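Local atomic coordinates of proline dehydrogenase (Deinococcus radiodurans, PDB entry 4H6Q), a protein that oxidises L-proline to delta-1-pyrroline-5-carboxylate, using bound FAD and a quinone as electron acceptor, in the first step of proline breakdown to glutamate. Residues Asn187-Lys192 with Glu255-Tyr260; Lys126-Gly131 with Ala160-Thr165; Glu40-Ala45 with Ile82-Ala87. All blocks are in the same frame, centred on the assembly; numbering follows the deposited sequence.

Interaction 1 of 3, residues Asn187-Lys192 with Glu255-Tyr260; sequences NIRMVK and EFQMLY. With FAD (flavin-adenine dinucleotide), chain C.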
loop_
_atom_site.group_PDB
_atom_site.type_symbol
_atom_site.label_atom_id
_atom_site.label_comp_id
_atom_site.label_asym_id
_atom_site.label_seq_id
_atom_site.Cartn_x
_atom_site.Cartn_y
_atom_site.Cartn_z
ATOM N N ASN A 187 -7.201 -6.833 -7.970
ATOM C CA ASN A 187 -5.867 -6.204 -7.948
ATOM C C ASN A 187 -5.308 -6.420 -6.528
ATOM O O ASN A 187 -5.888 -5.906 -5.554
ATOM C CB ASN A 187 -6.079 -4.711 -8.246
ATOM C CG ASN A 187 -4.802 -3.901 -8.238
ATOM O OD1 ASN A 187 -4.035 -4.020 -7.281
ATOM N ND2 ASN A 187 -4.568 -3.079 -9.241
ATOM N N ILE A 188 -4.199 -7.168 -6.421
ATOM C CA ILE A 188 -3.569 -7.440 -5.113
ATOM C C ILE A 188 -2.090 -7.117 -5.147
ATOM O O ILE A 188 -1.374 -7.537 -6.103
ATOM C CB ILE A 188 -3.812 -8.905 -4.667
ATOM C CG1 ILE A 188 -5.305 -9.201 -4.567
ATOM C CG2 ILE A 188 -3.173 -9.109 -3.267
ATOM C CD1 ILE A 188 -5.654 -10.619 -4.031
ATOM N N ARG A 189 -1.630 -6.388 -4.124
ATOM C CA ARG A 189 -0.217 -6.136 -3.855
ATOM C C ARG A 189 0.331 -7.280 -2.984
ATOM O O ARG A 189 -0.241 -7.557 -1.927
ATOM C CB ARG A 189 -0.104 -4.813 -3.101
ATOM C CG ARG A 189 1.375 -4.435 -2.761
ATOM C CD ARG A 189 1.457 -3.404 -1.615
ATOM N NE ARG A 189 0.809 -2.166 -2.028
ATOM C CZ ARG A 189 0.162 -1.322 -1.211
ATOM N NH1 ARG A 189 -0.482 -0.281 -1.764
ATOM N NH2 ARG A 189 0.227 -1.490 0.121
ATOM N N MET A 190 1.383 -7.960 -3.426
ATOM C CA MET A 190 2.055 -8.976 -2.619
ATOM C C MET A 190 3.216 -8.334 -1.893
ATOM O O MET A 190 4.029 -7.633 -2.528
ATOM C CB MET A 190 2.571 -10.116 -3.482
ATOM C CG MET A 190 1.468 -10.734 -4.390
ATOM S SD MET A 190 -0.017 -11.157 -3.446
ATOM C CE MET A 190 -1.030 -11.745 -4.808
ATOM N N VAL A 191 3.274 -8.542 -0.561
ATOM C CA VAL A 191 4.348 -7.988 0.275
ATOM C C VAL A 191 4.854 -9.132 1.141
ATOM O O VAL A 191 4.187 -10.168 1.259
ATOM C CB VAL A 191 3.824 -6.839 1.185
ATOM C CG1 VAL A 191 3.187 -5.745 0.332
ATOM C CG2 VAL A 191 2.817 -7.333 2.228
ATOM N N LYS A 192 6.014 -8.960 1.774
ATOM C CA LYS A 192 6.506 -9.949 2.758
ATOM C C LYS A 192 5.704 -9.867 4.061
ATOM O O LYS A 192 5.197 -10.895 4.530
ATOM C CB LYS A 192 8.023 -9.797 2.975
ATOM C CG LYS A 192 8.827 -10.145 1.727
ATOM C CD LYS A 192 10.333 -10.222 2.034
ATOM C CE LYS A 192 11.114 -10.341 0.704
ATOM N NZ LYS A 192 12.542 -10.739 1.009
ATOM N N GLU A 255 2.922 -4.506 -11.983
ATOM C CA GLU A 255 3.903 -3.441 -11.728
ATOM C C GLU A 255 4.720 -3.826 -10.516
ATOM O O GLU A 255 4.254 -4.592 -9.632
ATOM C CB GLU A 255 3.247 -2.084 -11.514
ATOM C CG GLU A 255 2.324 -1.994 -10.272
ATOM C CD GLU A 255 1.379 -0.843 -10.356
ATOM O OE1 GLU A 255 1.157 -0.124 -9.335
ATOM O OE2 GLU A 255 0.780 -0.631 -11.464
ATOM N N PHE A 256 5.939 -3.297 -10.482
ATOM C CA PHE A 256 6.761 -3.343 -9.263
ATOM C C PHE A 256 6.378 -2.151 -8.408
ATOM O O PHE A 256 6.031 -1.074 -8.917
ATOM C CB PHE A 256 8.250 -3.272 -9.609
ATOM C CG PHE A 256 8.755 -4.510 -10.287
ATOM C CD1 PHE A 256 8.887 -5.708 -9.581
ATOM C CD2 PHE A 256 8.980 -4.505 -11.666
ATOM C CE1 PHE A 256 9.341 -6.855 -10.222
ATOM C CE2 PHE A 256 9.428 -5.620 -12.305
ATOM C CZ PHE A 256 9.598 -6.826 -11.597
ATOM N N GLN A 257 6.460 -2.339 -7.079
ATOM C CA GLN A 257 6.229 -1.234 -6.146
ATOM C C GLN A 257 7.292 -1.205 -5.084
ATOM O O GLN A 257 7.792 -2.256 -4.666
ATOM C CB GLN A 257 4.856 -1.336 -5.454
ATOM C CG GLN A 257 3.678 -1.199 -6.448
ATOM C CD GLN A 257 2.330 -1.096 -5.741
ATOM O OE1 GLN A 257 2.237 -1.321 -4.529
ATOM N NE2 GLN A 257 1.270 -0.790 -6.490
ATOM N N MET A 258 7.687 0.019 -4.665
ATOM C CA MET A 258 8.744 0.213 -3.648
ATOM C C MET A 258 8.290 1.342 -2.733
ATOM O O MET A 258 7.447 2.189 -3.127
ATOM C CB MET A 258 10.042 0.680 -4.323
ATOM C CG MET A 258 10.775 -0.437 -5.038
ATOM S SD MET A 258 10.250 -0.607 -6.724
ATOM C CE MET A 258 11.086 -2.180 -7.057
ATOM N N LEU A 259 8.861 1.373 -1.526
ATOM C CA LEU A 259 8.620 2.483 -0.618
ATOM C C LEU A 259 9.480 3.687 -1.003
ATOM O O LEU A 259 10.657 3.515 -1.408
ATOM C CB LEU A 259 8.864 2.085 0.849
ATOM C CG LEU A 259 8.052 0.873 1.382
ATOM C CD1 LEU A 259 8.430 0.610 2.880
ATOM C CD2 LEU A 259 6.577 1.131 1.255
ATOM N N TYR A 260 8.916 4.874 -0.827
ATOM C CA TYR A 260 9.676 6.118 -1.062
ATOM C C TYR A 260 11.031 6.049 -0.366
ATOM O O TYR A 260 11.108 5.731 0.853
ATOM C CB TYR A 260 8.840 7.279 -0.533
ATOM C CG TYR A 260 9.418 8.662 -0.719
ATOM C CD1 TYR A 260 9.584 9.269 -1.980
ATOM C CD2 TYR A 260 9.780 9.412 0.401
ATOM C CE1 TYR A 260 10.054 10.625 -2.076
ATOM C CE2 TYR A 260 10.271 10.668 0.309
ATOM C CZ TYR A 260 10.412 11.265 -0.890
ATOM O OH TYR A 260 10.937 12.549 -0.858
HETATM P PA FAD C . 13.582 -7.388 2.793
HETATM O O1A FAD C . 13.936 -8.869 2.619
HETATM O O2A FAD C . 13.176 -6.928 4.132
HETATM O O5B FAD C . 14.647 -6.429 2.344
HETATM C C5B FAD C . 15.221 -6.560 1.053
HETATM C C4B FAD C . 16.280 -5.516 0.766
HETATM O O4B FAD C . 15.615 -4.303 0.497
HETATM C C3B FAD C . 17.163 -5.201 1.919
HETATM O O3B FAD C . 18.244 -6.101 2.102
HETATM C C2B FAD C . 17.580 -3.821 1.582
HETATM O O2B FAD C . 18.507 -3.789 0.519
HETATM C C1B FAD C . 16.287 -3.240 1.106
HETATM N N9A FAD C . 15.455 -2.688 2.175
HETATM C C8A FAD C . 14.171 -3.102 2.528
HETATM N N7A FAD C . 13.684 -2.386 3.542
HETATM C C5A FAD C . 14.652 -1.437 3.859
HETATM C C6A FAD C . 14.734 -0.434 4.807
HETATM N N6A FAD C . 13.662 -0.167 5.710
HETATM N N1A FAD C . 15.854 0.306 4.852
HETATM C C2A FAD C . 16.886 0.099 4.008
HETATM N N3A FAD C . 16.866 -0.865 3.074
HETATM C C4A FAD C . 15.768 -1.610 2.991
HETATM N N1 FAD C . 3.517 -4.956 4.459
HETATM C C2 FAD C . 2.331 -5.093 5.112
HETATM O O2 FAD C . 2.302 -5.933 6.119
HETATM N N3 FAD C . 1.199 -4.418 4.745
HETATM C C4 FAD C . 1.203 -3.533 3.673
HETATM O O4 FAD C . 0.083 -2.862 3.338
HETATM C C4X FAD C . 2.457 -3.343 2.940
HETATM N N5 FAD C . 2.523 -2.485 1.872
HETATM C C5X FAD C . 3.726 -2.389 1.208
HETATM C C6 FAD C . 3.824 -1.528 0.104
HETATM C C7 FAD C . 5.044 -1.434 -0.614
HETATM C C7M FAD C . 5.153 -0.499 -1.817
HETATM C C8 FAD C . 6.147 -2.218 -0.198
HETATM C C8M FAD C . 7.457 -2.154 -0.936
HETATM C C9 FAD C . 6.047 -3.049 0.929
HETATM C C9A FAD C . 4.851 -3.151 1.611
HETATM N N10 FAD C . 4.774 -4.021 2.716
HETATM C C10 FAD C . 3.581 -4.113 3.390
HETATM C "C1'" FAD C . 5.892 -4.850 3.134
HETATM C "C2'" FAD C . 6.716 -4.361 4.284
HETATM O "O2'" FAD C . 6.683 -2.940 4.217
HETATM C "C3'" FAD C . 7.975 -5.219 4.006
HETATM O "O3'" FAD C . 8.077 -6.393 4.754
HETATM C "C4'" FAD C . 9.282 -4.529 3.963
HETATM O "O4'" FAD C . 9.150 -3.576 2.969
HETATM C "C5'" FAD C . 10.357 -5.551 3.622
HETATM O "O5'" FAD C . 11.085 -5.084 2.528
HETATM P P FAD C . 11.420 -5.995 1.267
HETATM O O1P FAD C . 10.276 -6.818 0.602
HETATM O O2P FAD C . 12.313 -5.054 0.413
HETATM O O3P FAD C . 12.514 -7.080 1.752
#

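Interaction 2 of 3, residues Lys126-Gly131 with Ala160-Thr165; sequences KAKEYG and AEHVGT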
loop_
_atom_site.group_PDB
_atom_site.type_symbol
_atom_site.label_atom_id
_atom_site.label_comp_id
_atom_site.label_asym_id
_atom_site.label_seq_id
_atom_site.Cartn_x
_atom_site.Cartn_y
_atom_site.Cartn_z
ATOM N N LYS A 126 -15.114 8.808 -4.155
ATOM C CA LYS A 126 -14.453 10.029 -4.604
ATOM C C LYS A 126 -13.316 9.691 -5.567
ATOM O O LYS A 126 -13.194 10.313 -6.659
ATOM C CB LYS A 126 -13.982 10.891 -3.414
ATOM C CG LYS A 126 -13.384 12.221 -3.791
ATOM C CD LYS A 126 -14.269 13.100 -4.643
ATOM C CE LYS A 126 -15.451 13.603 -3.860
ATOM N NZ LYS A 126 -16.048 14.726 -4.600
ATOM N N ALA A 127 -12.468 8.724 -5.218
ATOM C CA ALA A 127 -11.375 8.338 -6.114
ATOM C C ALA A 127 -11.972 7.842 -7.440
ATOM O O ALA A 127 -11.485 8.239 -8.513
ATOM C CB ALA A 127 -10.486 7.265 -5.491
ATOM N N LYS A 128 -13.037 7.033 -7.395
ATOM C CA LYS A 128 -13.632 6.496 -8.632
ATOM C C LYS A 128 -14.229 7.596 -9.514
ATOM O O LYS A 128 -14.164 7.521 -10.753
ATOM C CB LYS A 128 -14.718 5.486 -8.290
ATOM C CG LYS A 128 -15.432 4.882 -9.513
ATOM C CD LYS A 128 -16.331 3.726 -9.164
ATOM C CE LYS A 128 -17.072 3.257 -10.397
ATOM N NZ LYS A 128 -17.896 2.045 -10.062
ATOM N N GLU A 129 -14.785 8.655 -8.921
ATOM C CA GLU A 129 -15.301 9.770 -9.727
ATOM C C GLU A 129 -14.220 10.310 -10.657
ATOM O O GLU A 129 -14.509 10.839 -11.771
ATOM C CB GLU A 129 -15.748 10.884 -8.793
ATOM C CG GLU A 129 -16.420 12.034 -9.481
ATOM C CD GLU A 129 -16.835 13.122 -8.511
ATOM O OE1 GLU A 129 -17.190 14.218 -9.017
ATOM O OE2 GLU A 129 -16.804 12.871 -7.275
ATOM N N TYR A 130 -12.987 10.246 -10.182
ATOM C CA TYR A 130 -11.874 10.824 -10.913
ATOM C C TYR A 130 -11.052 9.739 -11.602
ATOM O O TYR A 130 -9.886 9.953 -11.939
ATOM C CB TYR A 130 -10.996 11.671 -9.977
ATOM C CG TYR A 130 -11.741 12.815 -9.292
ATOM C CD1 TYR A 130 -12.751 13.537 -9.950
ATOM C CD2 TYR A 130 -11.425 13.188 -7.976
ATOM C CE1 TYR A 130 -13.391 14.569 -9.334
ATOM C CE2 TYR A 130 -12.077 14.236 -7.360
ATOM C CZ TYR A 130 -13.067 14.918 -8.035
ATOM O OH TYR A 130 -13.706 15.970 -7.433
ATOM N N GLY A 131 -11.661 8.565 -11.757
ATOM C CA GLY A 131 -11.045 7.447 -12.469
ATOM C C GLY A 131 -9.931 6.780 -11.681
ATOM O O GLY A 131 -9.104 6.054 -12.231
ATOM N N ALA A 160 -13.643 -4.030 -9.340
ATOM C CA ALA A 160 -12.225 -4.423 -9.171
ATOM C C ALA A 160 -11.237 -3.453 -9.806
ATOM O O ALA A 160 -10.065 -3.470 -9.476
ATOM C CB ALA A 160 -11.996 -5.853 -9.710
ATOM N N GLU A 161 -11.713 -2.602 -10.700
ATOM C CA GLU A 161 -10.869 -1.554 -11.258
ATOM C C GLU A 161 -10.593 -0.389 -10.301
ATOM O O GLU A 161 -9.704 0.439 -10.574
ATOM C CB GLU A 161 -11.570 -0.973 -12.499
ATOM C CG GLU A 161 -12.073 -2.003 -13.529
ATOM C CD GLU A 161 -13.539 -2.533 -13.274
ATOM O OE1 GLU A 161 -14.152 -2.332 -12.186
ATOM O OE2 GLU A 161 -14.096 -3.132 -14.228
ATOM N N HIS A 162 -11.315 -0.333 -9.186
ATOM C CA HIS A 162 -11.256 0.844 -8.329
ATOM C C HIS A 162 -10.863 0.592 -6.900
ATOM O O HIS A 162 -10.607 1.580 -6.188
ATOM C CB HIS A 162 -12.576 1.650 -8.368
ATOM C CG HIS A 162 -12.913 2.154 -9.731
ATOM N ND1 HIS A 162 -12.189 3.149 -10.355
ATOM C CD2 HIS A 162 -13.798 1.709 -10.638
ATOM C CE1 HIS A 162 -12.669 3.338 -11.582
ATOM N NE2 HIS A 162 -13.633 2.463 -11.776
ATOM N N VAL A 163 -10.811 -0.671 -6.462
ATOM C CA VAL A 163 -10.354 -0.971 -5.091
ATOM C C VAL A 163 -9.571 -2.249 -5.145
ATOM O O VAL A 163 -9.973 -3.202 -5.820
ATOM C CB VAL A 163 -11.529 -1.037 -4.081
ATOM C CG1 VAL A 163 -12.606 -2.065 -4.459
ATOM C CG2 VAL A 163 -11.034 -1.275 -2.668
ATOM N N GLY A 164 -8.439 -2.267 -4.441
ATOM C CA GLY A 164 -7.541 -3.402 -4.337
ATOM C C GLY A 164 -7.154 -3.662 -2.896
ATOM O O GLY A 164 -7.563 -2.903 -1.992
ATOM N N THR A 165 -6.367 -4.701 -2.679
ATOM C CA THR A 165 -5.864 -4.948 -1.322
ATOM C C THR A 165 -4.469 -5.584 -1.388
ATOM O O THR A 165 -3.800 -5.455 -2.440
ATOM C CB THR A 165 -6.898 -5.718 -0.439
ATOM O OG1 THR A 165 -6.471 -5.682 0.925
ATOM C CG2 THR A 165 -7.089 -7.180 -0.855
#

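Interaction 3 of 3, residues Glu40-Ala45 with Ile82-Ala87; sequences ESIESA and IKLIEA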
loop_
_atom_site.group_PDB
_atom_site.type_symbol
_atom_site.label_atom_id
_atom_site.label_comp_id
_atom_site.label_asym_id
_atom_site.label_seq_id
_atom_site.Cartn_x
_atom_site.Cartn_y
_atom_site.Cartn_z
ATOM N N GLU A 40 5.039 16.892 5.462
ATOM C CA GLU A 40 3.892 16.877 6.358
ATOM C C GLU A 40 2.593 17.358 5.709
ATOM O O GLU A 40 1.526 17.240 6.316
ATOM C CB GLU A 40 4.205 17.671 7.642
ATOM C CG GLU A 40 5.303 16.958 8.517
ATOM C CD GLU A 40 5.344 17.436 9.985
ATOM O OE1 GLU A 40 4.900 18.559 10.288
ATOM O OE2 GLU A 40 5.845 16.707 10.868
ATOM N N SER A 41 2.658 17.889 4.487
ATOM C CA SER A 41 1.467 18.501 3.856
ATOM C C SER A 41 1.035 17.803 2.585
ATOM O O SER A 41 1.844 17.137 1.924
ATOM C CB SER A 41 1.730 19.963 3.488
ATOM O OG SER A 41 2.748 20.059 2.497
ATOM N N ILE A 42 -0.223 17.987 2.201
ATOM C CA ILE A 42 -0.656 17.543 0.874
ATOM C C ILE A 42 0.255 18.128 -0.219
ATOM O O ILE A 42 0.624 17.412 -1.159
ATOM C CB ILE A 42 -2.143 17.972 0.628
ATOM C CG1 ILE A 42 -3.085 17.150 1.531
ATOM C CG2 ILE A 42 -2.554 17.826 -0.858
ATOM C CD1 ILE A 42 -4.538 17.681 1.604
ATOM N N GLU A 43 0.629 19.411 -0.104
ATOM C CA GLU A 43 1.473 20.043 -1.125
ATOM C C GLU A 43 2.818 19.333 -1.305
ATOM O O GLU A 43 3.258 19.100 -2.438
ATOM C CB GLU A 43 1.666 21.540 -0.821
ATOM N N SER A 44 3.435 18.930 -0.192
ATOM C CA SER A 44 4.713 18.263 -0.273
ATOM C C SER A 44 4.539 16.898 -0.930
ATOM O O SER A 44 5.420 16.449 -1.668
ATOM C CB SER A 44 5.405 18.137 1.105
ATOM O OG SER A 44 4.704 17.270 2.014
ATOM N N ALA A 45 3.409 16.228 -0.684
ATOM C CA ALA A 45 3.191 14.927 -1.275
ATOM C C ALA A 45 2.961 15.049 -2.807
ATOM O O ALA A 45 3.476 14.249 -3.591
ATOM C CB ALA A 45 1.968 14.242 -0.594
ATOM N N ILE A 82 -10.001 12.359 1.610
ATOM C CA ILE A 82 -10.781 12.961 0.522
ATOM C C ILE A 82 -10.152 14.271 0.070
ATOM O O ILE A 82 -10.093 14.540 -1.145
ATOM C CB ILE A 82 -12.255 13.053 0.906
ATOM C CG1 ILE A 82 -12.818 11.629 0.933
ATOM C CG2 ILE A 82 -13.067 13.941 -0.059
ATOM C CD1 ILE A 82 -14.172 11.408 1.660
ATOM N N LYS A 83 -9.668 15.119 0.998
ATOM C CA LYS A 83 -8.995 16.369 0.606
ATOM C C LYS A 83 -7.766 16.052 -0.242
ATOM O O LYS A 83 -7.459 16.745 -1.229
ATOM C CB LYS A 83 -8.565 17.177 1.841
ATOM C CG LYS A 83 -9.719 17.801 2.572
ATOM C CD LYS A 83 -9.207 18.573 3.788
ATOM C CE LYS A 83 -10.363 19.038 4.687
ATOM N NZ LYS A 83 -11.627 18.262 4.393
ATOM N N LEU A 84 -7.041 15.001 0.099
ATOM C CA LEU A 84 -5.887 14.575 -0.696
ATOM C C LEU A 84 -6.303 14.186 -2.102
ATOM O O LEU A 84 -5.659 14.565 -3.082
ATOM C CB LEU A 84 -5.240 13.394 0.023
ATOM C CG LEU A 84 -4.190 12.628 -0.779
ATOM C CD1 LEU A 84 -2.953 13.485 -1.027
ATOM C CD2 LEU A 84 -3.868 11.307 -0.057
ATOM N N ILE A 85 -7.346 13.370 -2.219
ATOM C CA ILE A 85 -7.823 12.941 -3.544
ATOM C C ILE A 85 -8.243 14.153 -4.381
ATOM O O ILE A 85 -7.939 14.230 -5.589
ATOM C CB ILE A 85 -9.001 11.938 -3.384
ATOM C CG1 ILE A 85 -8.492 10.627 -2.789
ATOM C CG2 ILE A 85 -9.738 11.714 -4.683
ATOM C CD1 ILE A 85 -9.627 9.751 -2.207
ATOM N N GLU A 86 -8.958 15.109 -3.787
ATOM C CA GLU A 86 -9.323 16.337 -4.517
ATOM C C GLU A 86 -8.099 17.089 -4.994
ATOM O O GLU A 86 -8.047 17.559 -6.142
ATOM C CB GLU A 86 -10.203 17.267 -3.653
ATOM C CG GLU A 86 -11.567 16.686 -3.256
ATOM C CD GLU A 86 -12.608 16.693 -4.329
ATOM O OE1 GLU A 86 -12.279 16.934 -5.520
ATOM O OE2 GLU A 86 -13.791 16.471 -3.977
ATOM N N ALA A 87 -7.089 17.214 -4.140
ATOM C CA ALA A 87 -5.890 17.959 -4.494
ATOM C C ALA A 87 -5.093 17.249 -5.579
ATOM O O ALA A 87 -4.563 17.904 -6.501
ATOM C CB ALA A 87 -5.014 18.206 -3.228
#

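Interaction 1 of 3, residues Asn187-Lys192 with Glu255-Tyr260
R189 and Q257 meet through one hydrogen bond: R189 NE gives its hydrogen to Q257 OE1 over 3.0 Å. The acceptor receives it in the carbonyl plane, with a C=O...donor angle of 155°. The bond is bent at the hydrogen (141°), because the oxygen stands well out of the guanidinium plane, and the two side chains cross at about a right angle. R189 CG lies opposite the backbone N, and a kink at chi3 (-63°) turns the guanidinium toward the flavin. There NH2 donates to FAD N5 at 3.1 Å and CD packs on FAD C6 at 3.5 Å. Flavin N5 is the atom that accepts hydride when a substrate is oxidised, which fits the assignment of R189, by similarity, to the active site.

The isoalloxazine is also packed by aliphatic groups. V191 CG1 touches FAD C9A at 3.3 Å, L259 CD2 meets FAD C7 at 3.5 Å, and Q257 CB lies against the methyl C7M. Farther along the cofactor, the extended chain of K192 brings NZ to the pyrophosphate oxygen O1A at 2.8 Å; D210 and D233 share that ammonium.

A second shell fixes these groups. Q257 NE2 donates to E255 OE1 at 2.9 Å, almost straight and within the amide plane, which sets the amide so that OE1 is turned to R189. R278 pairs with the same carboxylate. R189 itself has S98 on NH1 and D137 on NH2, so the guanidinium is gripped from several sides.

Both segments lie on strands of the parallel beta8-alpha8 barrel, separated by strand 227-230, whose A230 touches R189 and V191, and whose N228 touches E255 and Q257. Strand 163-168 flanks 188-191 on its other side, and strand 277-283 flanks 254-259.

Interaction 2 of 3, residues Lys126-Gly131 with Ala160-Thr165
The imidazole of H162 is sandwiched between aliphatic groups. Over one face runs the side chain of K128, whose CG sits 3.6 Å from the ring centroid and only 2° off the ring normal, a CH-pi contact placed squarely over the centre. On the opposite face lies CB of the preceding residue, E161, offset toward the rim. At the edge, near the ring plane, comes the backbone of G131, with its C atom 4.4 Å from H162 CE1. Another edge atom, ND1, is hydrogen-bonded to the carbonyl oxygen of G132, so the ring is held in rotation as well as covered.

K128 is fully stretched. Its CG points away from the backbone N (chi1 179°) and the chain stays extended beyond it, which lays the methylenes across the imidazole at about a right angle to the H162 side chain. CD and CE each come to 3.6 Å from H162 CD2. The ammonium passes beyond the ring and is hydrogen-bonded to the carbonyl oxygen of F158, at the end of helix 144-158.

Helix 115-129 finishes here in a Schellman motif: G131, at positive phi (74°), is the C-prime residue, and G131 N returns to K128 O at 2.9 Å. The turn leads the chain into strand 133-136, beside strand 163-168, where H162 and G164 bond to I134 through their backbones. The contact therefore joins the C-terminal end of helix 115-129, with the turn after it, to the loop leading into strand 163-168, at the end of the barrel remote from its catalytic pocket.

Chemically, the lysine uses its hydrocarbon length against the ring and reserves its charge for a carbonyl. The use of ND1 toward G132 O implies a proton on that nitrogen; the ammonium, 4.6 Å from H162 NE2, would probably disfavour a second one.

Interaction 3 of 3, residues Glu40-Ala45 with Ile82-Ala87
Apolar packing makes the whole of the direct contact, and I42 brings both of its branches to it. CG2, anti to the backbone N, presses on the methyl of A87: I42 CG2 and A87 CB are 3.4 Å apart, tighter than usual van der Waals contact. The same branch reaches L84 more loosely, with I42 CG2 4.4 Å from L84 CD1. The other branch extends across the backbone of helix 71-90, where I42 CD1 lies 4.0 Å from L84 N. That methyl also touches the root of K83, at 4.1 Å from K83 CB, while the rest of the lysine leads away. A single isoleucine thus lies across one turn of the neighbouring helix, meeting A87 at one place and K83 with L84 at another.

In the fold, this joins helix 42-54, which precedes the first barrel strand, to helix 71-90, which follows that strand. L84 and A45 face inward on L61 of strand 58-63, and both also touch Y283 at the end of strand 277-283, as does I42.

Polar bonds serve the start of helix 42-54 and take no part in the packing against helix 71-90. S41 is the N-cap, its OG accepting from S44 N at 3.0 Å. S44 OG in turn donates to S41 O at 2.9 Å, 15° out of the carbonyl plane, and A45 N bonds to that same oxygen, so it is gripped twice. Just before helix 42-54, E40 is hydrogen-bonded to W287. On the far side of helix 71-90, E86 carries its carboxylate to K126 and Y130.

Overall arrangement
Of the three contacts, interaction 1 alone lies at the flavin. It sits inside the barrel, its centre about 7 Å from that of the chain, the side chain of R189 about 3 Å from that of D137 and about 4 Å from the bound tetrahydrofuroic acid. Interaction 2, centre to centre about 17 Å away, is linked to it through the sheet: R189 N is 2.9 Å from T165 O and N187 O is 3.2 Å from T165 N, probable hydrogen bonds between adjacent strands. Interactions 2 and 3 meet at E86, whose OE2 forms a salt bridge with K126 NZ at 2.9 Å. Interactions 1 and 3 do not touch; the side chain of L84 is about 13 Å from the ligand.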